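Long-range contacts in endo alpha-1,4 polygalactosaminidase (Neosartorya fumigata, PDB 6OJ1), which cleaves alpha-1,4-linked galactosamine polymers within the chain, as an endo-acting glycoside hydrolase, and disrupts microbial biofilms: residues L186-I197 with T216-K225; L119-M130 with L159-F169. All coordinates share one frame; numbering follows the deposited sequence.

In the fold
Both contacts belong to the (beta/alpha)-barrel and follow one another along the chain. Contact 2 joins helix 163-179 to the start of helix 124-140. Contact 1 joins the end of strand 183-187 and the turns after it to residues 216-225. Each is partly buried. Contact 1 is nearer the centre of the chain, about 13 Å from centre to centre, against about 17 Å for contact 2. The two meet where Ile167 packs on Ile192 and Ser195. Each contact packs an isoleucine on the face of a phenylalanine. Contact 1 is largely apolar, with one lysine closing an end. In contact 2 an arginine, a serine and waters add polar bonds. Glycans of the protein lie beside both.

Contact 1: L186-I197 with T216-K225; sequences LKNAGDIIPSVI and TYAVFPQNGK. With NAG (2-acetamido-2-deoxy-beta-D-glucopyranose), chain E; NAG (2-acetamido-2-deoxy-beta-D-glucopyranose), chain B.
Lys225 NZ meets two backbone carbonyls, Met200 O and, more weakly, Ile197 O. The bond across this contact, from Lys225 NZ to Ile197 O, is 2.8 Å long but weak. The lysine chain is extended beyond CG, which brings its amine to the end of segment 186-197. Beside it, Ile197 lies over one face of Phe220. With CG1 anti to the backbone N (chi1 -174°), Ile197 CD1 sits 4.0 Å from the centroid of the Phe220 ring, only 9° off the normal. This is a CH-pi contact over the ring centre. Ile193 comes to the same ring at its edge, with Ile193 CG1 3.8 Å from Phe220 CE1. Ile193 is also a knob in a hole made by Thr216, Tyr217, Val219 and Phe220. It meets Val219 tip to tip, Ile193 CG2 to Val219 CG1 at 3.7 Å.

At the other end, Tyr217 OH lies 3.0 Å from Gly190 N, and Gly190 has no side chain to obstruct the phenol. Asn188 holds Glu206 N of the next barrel strand through its OD1. The contact thus joins the C-terminal end of strand 183-187, and the short helical turns after it, to the turns between strands 202-206 and 227-231. Gly224 is the C-prime residue of a Schellman motif, with Lys225 N bonded to Phe220 O. Asn223 ND2 also holds Val219 O at 2.7 Å, in a nearly straight bond of 174°. On the outer side, O3 of NAG (chain B) donates to Ser195 O at 2.8 Å; this sugar belongs to a glycan of the protein itself. The contact is mainly apolar: Ile193 and Ile197 pack on Phe220 and its neighbours in segment 216-225. The lysine amine adds a polar tie at one end, weak toward Ile197 O.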
loop_
_atom_site.group_PDB
_atom_site.type_symbol
_atom_site.label_atom_id
_atom_site.label_comp_id
_atom_site.label_asym_id
_atom_site.label_seq_id
_atom_site.Cartn_x
_atom_site.Cartn_y
_atom_site.Cartn_z
ATOM N N LEU A 186 0.115 4.379 -5.382
ATOM C CA LEU A 186 -0.708 3.365 -6.031
ATOM C C LEU A 186 -0.243 1.968 -5.626
ATOM O O LEU A 186 0.915 1.611 -5.845
ATOM C CB LEU A 186 -0.646 3.518 -7.553
ATOM C CG LEU A 186 -1.508 2.509 -8.309
ATOM C CD1 LEU A 186 -3.006 2.791 -8.022
ATOM C CD2 LEU A 186 -1.218 2.554 -9.806
ATOM N N LYS A 187 -1.151 1.175 -5.062
ATOM C CA LYS A 187 -0.871 -0.214 -4.702
ATOM C C LYS A 187 -1.167 -1.089 -5.915
ATOM O O LYS A 187 -2.330 -1.237 -6.307
ATOM C CB LYS A 187 -1.730 -0.637 -3.516
ATOM C CG LYS A 187 -1.552 -2.091 -3.068
ATOM C CD LYS A 187 -0.136 -2.355 -2.553
ATOM C CE LYS A 187 -0.029 -3.719 -1.850
ATOM N NZ LYS A 187 -0.867 -3.808 -0.618
ATOM N N ASN A 188 -0.122 -1.684 -6.496
ATOM C CA ASN A 188 -0.242 -2.583 -7.671
ATOM C C ASN A 188 -1.062 -1.872 -8.745
ATOM O O ASN A 188 -0.730 -0.732 -9.085
ATOM C CB ASN A 188 -0.795 -3.927 -7.218
ATOM C CG ASN A 188 0.137 -4.641 -6.276
ATOM O OD1 ASN A 188 1.347 -4.708 -6.526
ATOM N ND2 ASN A 188 -0.405 -5.185 -5.198
ATOM N N ALA A 189 -2.097 -2.503 -9.306
ATOM C CA ALA A 189 -3.018 -1.847 -10.245
ATOM C C ALA A 189 -2.278 -1.233 -11.427
ATOM O O ALA A 189 -2.571 -0.112 -11.854
ATOM C CB ALA A 189 -3.862 -0.787 -9.523
ATOM N N GLY A 190 -1.321 -1.987 -11.983
ATOM C CA GLY A 190 -0.468 -1.450 -13.033
ATOM C C GLY A 190 -1.213 -0.914 -14.249
ATOM O O GLY A 190 -0.733 0.010 -14.915
ATOM N N ASP A 191 -2.375 -1.497 -14.575
ATOM C CA ASP A 191 -3.100 -1.087 -15.784
ATOM C C ASP A 191 -3.555 0.366 -15.738
ATOM O O ASP A 191 -3.738 0.980 -16.802
ATOM C CB ASP A 191 -4.312 -1.988 -16.014
ATOM C CG ASP A 191 -3.923 -3.381 -16.447
ATOM O OD1 ASP A 191 -3.221 -3.505 -17.473
ATOM O OD2 ASP A 191 -4.304 -4.350 -15.760
ATOM N N ILE A 192 -3.764 0.934 -14.546
ATOM C CA ILE A 192 -4.304 2.293 -14.435
ATOM C C ILE A 192 -3.233 3.336 -14.144
ATOM O O ILE A 192 -3.566 4.515 -13.947
ATOM C CB ILE A 192 -5.432 2.404 -13.385
ATOM C CG1 ILE A 192 -4.919 2.251 -11.939
ATOM C CG2 ILE A 192 -6.555 1.395 -13.668
ATOM C CD1 ILE A 192 -5.949 2.669 -10.871
ATOM N N ILE A 193 -1.954 2.940 -14.118
ATOM C CA ILE A 193 -0.876 3.889 -13.818
ATOM C C ILE A 193 -0.987 5.192 -14.613
ATOM O O ILE A 193 -0.903 6.265 -14.000
ATOM C CB ILE A 193 0.489 3.212 -14.003
ATOM C CG1 ILE A 193 0.763 2.194 -12.885
ATOM C CG2 ILE A 193 1.598 4.276 -14.063
ATOM C CD1 ILE A 193 1.958 1.291 -13.258
ATOM N N PRO A 194 -1.134 5.178 -15.949
ATOM C CA PRO A 194 -1.135 6.450 -16.693
ATOM C C PRO A 194 -2.173 7.440 -16.211
ATOM O O PRO A 194 -1.955 8.651 -16.307
ATOM C CB PRO A 194 -1.441 6.011 -18.136
ATOM C CG PRO A 194 -0.994 4.620 -18.210
ATOM C CD PRO A 194 -1.274 4.026 -16.858
ATOM N N SER A 195 -3.290 6.952 -15.677
ATOM C CA SER A 195 -4.421 7.799 -15.341
ATOM C C SER A 195 -4.374 8.357 -13.926
ATOM O O SER A 195 -5.202 9.218 -13.604
ATOM C CB SER A 195 -5.723 7.027 -15.521
ATOM O OG SER A 195 -5.907 6.720 -16.887
ATOM N N VAL A 196 -3.440 7.895 -13.086
ATOM C CA VAL A 196 -3.364 8.335 -11.693
ATOM C C VAL A 196 -1.966 8.795 -11.288
ATOM O O VAL A 196 -1.801 9.400 -10.223
ATOM C CB VAL A 196 -3.833 7.231 -10.714
ATOM C CG1 VAL A 196 -5.272 6.792 -11.028
ATOM C CG2 VAL A 196 -2.826 6.023 -10.691
ATOM N N ILE A 197 -0.953 8.528 -12.120
ATOM C CA ILE A 197 0.430 8.701 -11.664
ATOM C C ILE A 197 0.729 10.145 -11.259
ATOM O O ILE A 197 1.482 10.380 -10.304
ATOM C CB ILE A 197 1.427 8.188 -12.729
ATOM C CG1 ILE A 197 2.853 8.242 -12.166
ATOM C CG2 ILE A 197 1.329 8.984 -14.030
ATOM C CD1 ILE A 197 3.847 7.394 -12.927
ATOM N N THR A 216 6.330 -2.582 -16.067
ATOM C CA THR A 216 5.128 -1.766 -15.946
ATOM C C THR A 216 5.303 -0.713 -14.862
ATOM O O THR A 216 4.930 0.452 -15.044
ATOM C CB THR A 216 3.920 -2.660 -15.656
ATOM O OG1 THR A 216 3.683 -3.515 -16.785
ATOM C CG2 THR A 216 2.667 -1.818 -15.400
ATOM N N TYR A 217 5.897 -1.101 -13.737
ATOM C CA TYR A 217 6.020 -0.219 -12.587
ATOM C C TYR A 217 7.261 0.664 -12.642
ATOM O O TYR A 217 7.338 1.640 -11.885
ATOM C CB TYR A 217 5.991 -1.063 -11.311
ATOM C CG TYR A 217 4.667 -1.777 -11.186
ATOM C CD1 TYR A 217 3.584 -1.157 -10.571
ATOM C CD2 TYR A 217 4.473 -3.045 -11.743
ATOM C CE1 TYR A 217 2.361 -1.788 -10.462
ATOM C CE2 TYR A 217 3.236 -3.685 -11.652
ATOM C CZ TYR A 217 2.189 -3.042 -11.010
ATOM O OH TYR A 217 0.958 -3.644 -10.911
ATOM N N ALA A 218 8.204 0.369 -13.543
ATOM C CA ALA A 218 9.423 1.158 -13.669
ATOM C C ALA A 218 9.168 2.580 -14.147
ATOM O O ALA A 218 10.080 3.410 -14.062
ATOM C CB ALA A 218 10.401 0.461 -14.618
ATOM N N VAL A 219 7.965 2.887 -14.644
ATOM C CA VAL A 219 7.648 4.259 -15.028
ATOM C C VAL A 219 7.646 5.199 -13.821
ATOM O O VAL A 219 7.843 6.409 -13.977
ATOM C CB VAL A 219 6.293 4.302 -15.785
ATOM C CG1 VAL A 219 5.143 3.824 -14.905
ATOM C CG2 VAL A 219 6.011 5.696 -16.307
ATOM N N PHE A 220 7.465 4.671 -12.604
ATOM C CA PHE A 220 7.511 5.548 -11.434
ATOM C C PHE A 220 8.900 6.141 -11.250
ATOM O O PHE A 220 9.026 7.379 -11.236
ATOM C CB PHE A 220 7.005 4.804 -10.192
ATOM C CG PHE A 220 5.504 4.738 -10.091
ATOM C CD1 PHE A 220 4.798 3.725 -10.729
ATOM C CD2 PHE A 220 4.799 5.711 -9.385
ATOM C CE1 PHE A 220 3.418 3.663 -10.652
ATOM C CE2 PHE A 220 3.406 5.655 -9.293
ATOM C CZ PHE A 220 2.716 4.634 -9.924
ATOM N N PRO A 221 9.976 5.351 -11.119
ATOM C CA PRO A 221 11.301 5.979 -10.990
ATOM C C PRO A 221 11.734 6.737 -12.228
ATOM O O PRO A 221 12.488 7.709 -12.108
ATOM C CB PRO A 221 12.232 4.793 -10.681
ATOM C CG PRO A 221 11.486 3.587 -11.103
ATOM C CD PRO A 221 10.050 3.894 -10.883
ATOM N N GLN A 222 11.269 6.337 -13.415
ATOM C CA GLN A 222 11.522 7.133 -14.609
ATOM C C GLN A 222 10.940 8.533 -14.480
ATOM O O GLN A 222 11.414 9.458 -15.147
ATOM C CB GLN A 222 10.964 6.414 -15.844
ATOM C CG GLN A 222 11.711 5.116 -16.187
ATOM C CD GLN A 222 10.989 4.226 -17.202
ATOM O OE1 GLN A 222 9.917 4.568 -17.706
ATOM N NE2 GLN A 222 11.584 3.075 -17.501
ATOM N N ASN A 223 9.934 8.713 -13.621
ATOM C CA ASN A 223 9.383 10.027 -13.312
ATOM C C ASN A 223 9.748 10.492 -11.907
ATOM O O ASN A 223 9.034 11.316 -11.323
ATOM C CB ASN A 223 7.868 10.020 -13.502
ATOM C CG ASN A 223 7.476 9.901 -14.956
ATOM O OD1 ASN A 223 7.285 10.906 -15.641
ATOM N ND2 ASN A 223 7.377 8.669 -15.447
ATOM N N GLY A 224 10.842 9.980 -11.348
ATOM C CA GLY A 224 11.313 10.466 -10.066
ATOM C C GLY A 224 10.557 9.971 -8.856
ATOM O O GLY A 224 10.654 10.582 -7.787
ATOM N N LYS A 225 9.812 8.871 -8.977
ATOM C CA LYS A 225 9.040 8.401 -7.851
ATOM C C LYS A 225 9.429 6.964 -7.513
ATOM O O LYS A 225 9.687 6.164 -8.417
ATOM C CB LYS A 225 7.535 8.504 -8.153
ATOM C CG LYS A 225 7.066 9.971 -8.283
ATOM C CD LYS A 225 5.698 10.100 -8.946
ATOM C CE LYS A 225 5.296 11.565 -9.058
ATOM N NZ LYS A 225 3.907 11.699 -9.621
HETATM C C1 NAG E . -5.559 10.218 -18.517
HETATM C C2 NAG E . -5.519 8.975 -19.402
HETATM C C3 NAG E . -4.071 8.506 -19.570
HETATM C C4 NAG E . -3.169 9.636 -20.071
HETATM C C5 NAG E . -3.394 10.913 -19.247
HETATM C C6 NAG E . -2.686 12.126 -19.805
HETATM C C7 NAG E . -7.616 7.700 -19.274
HETATM C C8 NAG E . -8.346 6.558 -18.628
HETATM N N2 NAG E . -6.356 7.908 -18.867
HETATM O O3 NAG E . -4.052 7.405 -20.473
HETATM O O4 NAG E . -1.807 9.318 -19.796
HETATM O O5 NAG E . -4.785 11.252 -19.134
HETATM O O6 NAG E . -1.346 12.189 -19.335
HETATM O O7 NAG E . -8.147 8.405 -20.123
HETATM C C1 NAG B . -6.784 13.949 -15.814
HETATM C C2 NAG B . -7.041 12.586 -15.134
HETATM C C3 NAG B . -6.646 11.422 -16.056
HETATM C C4 NAG B . -7.297 11.589 -17.427
HETATM C C5 NAG B . -6.922 12.952 -17.999
HETATM C C6 NAG B . -7.502 13.216 -19.373
HETATM C C7 NAG B . -5.031 12.489 -13.671
HETATM C C8 NAG B . -4.554 12.404 -12.247
HETATM N N2 NAG B . -6.365 12.492 -13.844
HETATM O O3 NAG B . -7.064 10.205 -15.445
HETATM O O4 NAG B . -6.967 10.555 -18.353
HETATM O O5 NAG B . -7.407 13.974 -17.119
HETATM O O6 NAG B . -8.858 13.636 -19.309
HETATM O O7 NAG B . -4.242 12.547 -14.616
#

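Contact 2: L119-M130 with L159-F169. With NAG (2-acetamido-2-deoxy-beta-D-glucopyranose), chain C.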
loop_
_atom_site.group_PDB
_atom_site.type_symbol
_atom_site.label_atom_id
_atom_site.label_comp_id
_atom_site.label_asym_id
_atom_site.label_seq_id
_atom_site.Cartn_x
_atom_site.Cartn_y
_atom_site.Cartn_z
ATOM N N LEU A 119 -15.308 -3.956 -2.055
ATOM C CA LEU A 119 -16.191 -2.815 -1.839
ATOM C C LEU A 119 -16.660 -2.223 -3.158
ATOM O O LEU A 119 -15.930 -2.212 -4.152
ATOM C CB LEU A 119 -15.488 -1.718 -1.052
ATOM C CG LEU A 119 -15.146 -2.108 0.383
ATOM C CD1 LEU A 119 -14.330 -0.988 1.022
ATOM C CD2 LEU A 119 -16.433 -2.409 1.142
ATOM N N ASN A 120 -17.878 -1.676 -3.144
ATOM C CA ASN A 120 -18.290 -0.792 -4.232
ATOM C C ASN A 120 -17.623 0.554 -3.991
ATOM O O ASN A 120 -18.119 1.405 -3.245
ATOM C CB ASN A 120 -19.803 -0.666 -4.297
ATOM C CG ASN A 120 -20.254 0.188 -5.464
ATOM O OD1 ASN A 120 -19.428 0.747 -6.189
ATOM N ND2 ASN A 120 -21.545 0.287 -5.656
ATOM N N ILE A 121 -16.470 0.747 -4.634
ATOM C CA ILE A 121 -15.687 1.954 -4.401
ATOM C C ILE A 121 -16.336 3.195 -4.991
ATOM O O ILE A 121 -15.870 4.314 -4.728
ATOM C CB ILE A 121 -14.254 1.757 -4.944
ATOM C CG1 ILE A 121 -14.277 1.416 -6.446
ATOM C CG2 ILE A 121 -13.512 0.700 -4.097
ATOM C CD1 ILE A 121 -12.864 1.232 -7.057
ATOM N N SER A 122 -17.422 3.040 -5.752
ATOM C CA SER A 122 -18.181 4.191 -6.235
ATOM C C SER A 122 -19.256 4.641 -5.255
ATOM O O SER A 122 -19.856 5.707 -5.452
ATOM C CB SER A 122 -18.842 3.859 -7.577
ATOM O OG SER A 122 -17.864 3.487 -8.537
ATOM N N SER A 123 -19.528 3.835 -4.234
ATOM C CA SER A 123 -20.544 4.150 -3.243
ATOM C C SER A 123 -20.170 5.401 -2.456
ATOM O O SER A 123 -19.050 5.495 -1.935
ATOM C CB SER A 123 -20.704 2.963 -2.290
ATOM O OG SER A 123 -21.255 3.383 -1.061
ATOM N N ALA A 124 -21.123 6.345 -2.339
ATOM C CA ALA A 124 -20.906 7.518 -1.486
ATOM C C ALA A 124 -20.567 7.101 -0.059
ATOM O O ALA A 124 -19.759 7.751 0.611
ATOM C CB ALA A 124 -22.141 8.423 -1.481
ATOM N N ASN A 125 -21.185 6.021 0.424
ATOM C CA ASN A 125 -20.933 5.597 1.800
ATOM C C ASN A 125 -19.517 5.065 1.966
ATOM O O ASN A 125 -18.842 5.371 2.961
ATOM C CB ASN A 125 -21.955 4.541 2.219
ATOM C CG ASN A 125 -21.925 4.265 3.722
ATOM O OD1 ASN A 125 -22.086 5.177 4.542
ATOM N ND2 ASN A 125 -21.715 3.008 4.088
ATOM N N VAL A 126 -19.053 4.253 1.012
ATOM C CA VAL A 126 -17.674 3.779 1.042
ATOM C C VAL A 126 -16.710 4.957 0.984
ATOM O O VAL A 126 -15.737 5.031 1.752
ATOM C CB VAL A 126 -17.429 2.788 -0.114
ATOM C CG1 VAL A 126 -15.911 2.491 -0.268
ATOM C CG2 VAL A 126 -18.180 1.473 0.165
ATOM N N ARG A 127 -16.959 5.890 0.071
ATOM C CA ARG A 127 -16.072 7.041 -0.052
ATOM C C ARG A 127 -16.035 7.860 1.236
ATOM O O ARG A 127 -14.960 8.304 1.659
ATOM C CB ARG A 127 -16.492 7.869 -1.264
ATOM C CG ARG A 127 -16.151 7.100 -2.537
ATOM C CD ARG A 127 -16.346 7.947 -3.762
ATOM N NE ARG A 127 -15.826 7.283 -4.955
ATOM C CZ ARG A 127 -15.431 7.947 -6.038
ATOM N NH1 ARG A 127 -15.476 9.276 -6.042
ATOM N NH2 ARG A 127 -14.980 7.297 -7.100
ATOM N N GLN A 128 -17.180 8.018 1.911
ATOM C CA GLN A 128 -17.179 8.769 3.165
ATOM C C GLN A 128 -16.420 8.017 4.256
ATOM O O GLN A 128 -15.732 8.639 5.067
ATOM C CB GLN A 128 -18.602 9.083 3.623
ATOM C CG GLN A 128 -18.662 9.980 4.875
ATOM C CD GLN A 128 -17.950 11.315 4.693
ATOM O OE1 GLN A 128 -18.296 12.094 3.806
ATOM N NE2 GLN A 128 -16.953 11.584 5.537
ATOM N N ILE A 129 -16.542 6.688 4.301
ATOM C CA ILE A 129 -15.759 5.917 5.269
ATOM C C ILE A 129 -14.270 6.117 5.014
ATOM O O ILE A 129 -13.477 6.275 5.956
ATOM C CB ILE A 129 -16.146 4.424 5.220
ATOM C CG1 ILE A 129 -17.581 4.224 5.723
ATOM C CG2 ILE A 129 -15.145 3.556 6.055
ATOM C CD1 ILE A 129 -18.145 2.848 5.357
ATOM N N MET A 130 -13.858 6.118 3.739
ATOM C CA MET A 130 -12.441 6.324 3.448
ATOM C C MET A 130 -11.994 7.731 3.821
ATOM O O MET A 130 -10.843 7.914 4.241
ATOM C CB MET A 130 -12.132 6.036 1.976
ATOM C CG MET A 130 -12.449 4.580 1.592
ATOM S SD MET A 130 -11.806 3.378 2.787
ATOM C CE MET A 130 -12.912 1.978 2.515
ATOM N N LEU A 159 -19.208 -6.934 -8.382
ATOM C CA LEU A 159 -19.824 -5.612 -8.445
ATOM C C LEU A 159 -19.618 -4.927 -9.791
ATOM O O LEU A 159 -19.851 -3.716 -9.886
ATOM C CB LEU A 159 -19.271 -4.697 -7.350
ATOM C CG LEU A 159 -19.442 -5.197 -5.918
ATOM C CD1 LEU A 159 -18.522 -4.429 -4.981
ATOM C CD2 LEU A 159 -20.902 -5.055 -5.503
ATOM N N ASP A 160 -19.153 -5.658 -10.804
ATOM C CA ASP A 160 -18.835 -5.103 -12.122
ATOM C C ASP A 160 -17.925 -3.878 -12.014
ATOM O O ASP A 160 -18.075 -2.893 -12.742
ATOM C CB ASP A 160 -20.114 -4.783 -12.904
ATOM C CG ASP A 160 -20.832 -6.034 -13.392
ATOM O OD1 ASP A 160 -20.213 -7.120 -13.434
ATOM O OD2 ASP A 160 -22.022 -5.931 -13.751
ATOM N N LEU A 161 -16.956 -3.948 -11.104
ATOM C CA LEU A 161 -15.956 -2.893 -10.989
ATOM C C LEU A 161 -15.088 -2.811 -12.240
ATOM O O LEU A 161 -14.721 -3.829 -12.838
ATOM C CB LEU A 161 -15.067 -3.146 -9.763
ATOM C CG LEU A 161 -15.720 -3.008 -8.389
ATOM C CD1 LEU A 161 -14.680 -3.317 -7.326
ATOM C CD2 LEU A 161 -16.330 -1.611 -8.177
ATOM N N THR A 162 -14.743 -1.586 -12.627
ATOM C CA THR A 162 -13.980 -1.328 -13.840
ATOM C C THR A 162 -12.707 -0.549 -13.524
ATOM O O THR A 162 -12.546 0.030 -12.448
ATOM C CB THR A 162 -14.802 -0.520 -14.852
ATOM O OG1 THR A 162 -15.064 0.776 -14.292
ATOM C CG2 THR A 162 -16.116 -1.227 -15.194
ATOM N N GLN A 163 -11.826 -0.481 -14.525
ATOM C CA GLN A 163 -10.643 0.363 -14.405
ATOM C C GLN A 163 -11.014 1.823 -14.181
ATOM O O GLN A 163 -10.403 2.501 -13.346
ATOM C CB GLN A 163 -9.769 0.198 -15.644
ATOM C CG GLN A 163 -9.129 -1.182 -15.731
ATOM C CD GLN A 163 -8.114 -1.281 -16.845
ATOM O OE1 GLN A 163 -7.621 -0.270 -17.345
ATOM N NE2 GLN A 163 -7.814 -2.502 -17.261
ATOM N N ALA A 164 -12.031 2.320 -14.894
ATOM C CA ALA A 164 -12.459 3.702 -14.690
ATOM C C ALA A 164 -12.951 3.926 -13.262
ATOM O O ALA A 164 -12.743 5.002 -12.689
ATOM C CB ALA A 164 -13.547 4.082 -15.707
ATOM N N ASP A 165 -13.609 2.924 -12.670
ATOM C CA ASP A 165 -14.033 3.062 -11.278
ATOM C C ASP A 165 -12.826 3.260 -10.370
ATOM O O ASP A 165 -12.835 4.125 -9.488
ATOM C CB ASP A 165 -14.829 1.833 -10.818
ATOM C CG ASP A 165 -16.191 1.720 -11.466
ATOM O OD1 ASP A 165 -16.803 2.739 -11.859
ATOM O OD2 ASP A 165 -16.674 0.574 -11.558
ATOM N N SER A 166 -11.772 2.472 -10.587
ATOM C CA SER A 166 -10.584 2.578 -9.745
ATOM C C SER A 166 -9.862 3.895 -9.970
ATOM O O SER A 166 -9.329 4.484 -9.020
ATOM C CB SER A 166 -9.651 1.401 -10.023
ATOM O OG SER A 166 -10.161 0.236 -9.403
ATOM N N ILE A 167 -9.807 4.354 -11.220
ATOM C CA ILE A 167 -9.151 5.623 -11.522
ATOM C C ILE A 167 -9.855 6.758 -10.790
ATOM O O ILE A 167 -9.215 7.583 -10.133
ATOM C CB ILE A 167 -9.119 5.862 -13.044
ATOM C CG1 ILE A 167 -8.156 4.872 -13.711
ATOM C CG2 ILE A 167 -8.653 7.275 -13.350
ATOM C CD1 ILE A 167 -8.388 4.669 -15.224
ATOM N N SER A 168 -11.191 6.808 -10.889
ATOM C CA SER A 168 -11.960 7.821 -10.171
ATOM C C SER A 168 -11.676 7.741 -8.676
ATOM O O SER A 168 -11.451 8.762 -8.014
ATOM C CB SER A 168 -13.456 7.626 -10.438
ATOM O OG SER A 168 -14.257 8.460 -9.605
ATOM N N PHE A 169 -11.694 6.522 -8.136
ATOM C CA PHE A 169 -11.545 6.303 -6.699
ATOM C C PHE A 169 -10.150 6.686 -6.235
ATOM O O PHE A 169 -9.991 7.375 -5.218
ATOM C CB PHE A 169 -11.840 4.835 -6.392
ATOM C CG PHE A 169 -11.838 4.480 -4.921
ATOM C CD1 PHE A 169 -12.668 5.145 -4.011
ATOM C CD2 PHE A 169 -11.049 3.434 -4.464
ATOM C CE1 PHE A 169 -12.682 4.770 -2.655
ATOM C CE2 PHE A 169 -11.064 3.059 -3.118
ATOM C CZ PHE A 169 -11.891 3.730 -2.228
HETATM C C1 NAG C . -22.025 1.100 -6.755
HETATM C C2 NAG C . -23.239 0.467 -7.411
HETATM C C3 NAG C . -23.746 1.356 -8.542
HETATM C C4 NAG C . -23.989 2.781 -8.059
HETATM C C5 NAG C . -22.789 3.325 -7.276
HETATM C C6 NAG C . -23.099 4.617 -6.548
HETATM C C7 NAG C . -23.607 -1.960 -7.551
HETATM C C8 NAG C . -23.150 -3.249 -8.170
HETATM N N2 NAG C . -22.930 -0.863 -7.911
HETATM O O3 NAG C . -24.959 0.798 -9.033
HETATM O O4 NAG C . -24.161 3.614 -9.201
HETATM O O5 NAG C . -22.363 2.389 -6.275
HETATM O O6 NAG C . -23.990 4.404 -5.459
HETATM O O7 NAG C . -24.542 -1.915 -6.764
HETATM O O HOH W 1 -18.617 0.775 -9.444
HETATM O O HOH W 2 -15.243 4.663 -8.115
HETATM O O HOH W 3 -14.842 11.205 -8.066
#
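The axes of the short segments 124-130 and 163-169 come no closer than 13.1 Å and run 36° apart; the closer approach is by the turn before the first helix, where the CA atoms of Ile121 and Phe169 are 6.4 Å apart. These are the starts of two successive helices of the (beta/alpha)-barrel, with strand 144-148 between them in the chain. Ile121 is the main residue of the turn to pack on the second helix. Its CB lies 3.6 Å from the centroid of the Phe169 ring, over the face, in a CH-pi contact. CG1 stands between the backbone N and the carbonyl carbon (chi1 58°). That turn lays CG2 over the ring and sends CG1 toward Leu161 CD2 and CD1 toward Ser166. Met130 CG touches the ring edge, 4.0 Å from Phe169 CZ. Leu159 CD1 packs on the backbone nearby, 3.4 Å from Asn120 N.

Arg127 borders the Phe169 ring. Its NE donates to Ile121 O at 3.0 Å, and its NH2 donates to Ser168 OG at 2.9 Å. The second bond is nearly straight (169°). Both acceptors lie in the guanidinium plane, which fixes the rotation of the group. Phe172 adds a cation-pi contact to the same arginine. One water links Arg127 NH2, Ser122 OG and Asp165 O, and so joins the two segments again.

Both helix starts are capped. Ser123 OG accepts from Val126 N and is itself tied to Asp105. Thr162 and Asp165 form a capping box. Just before the first helix, a type I turn runs from Asn120 to Ser123, and Asn120 OD1 makes an Asx turn with Ser122 N. The same asparagine is glycosylated: Asn120 ND2 is bonded covalently to C1 of NAG (chain C), 1.4 Å away.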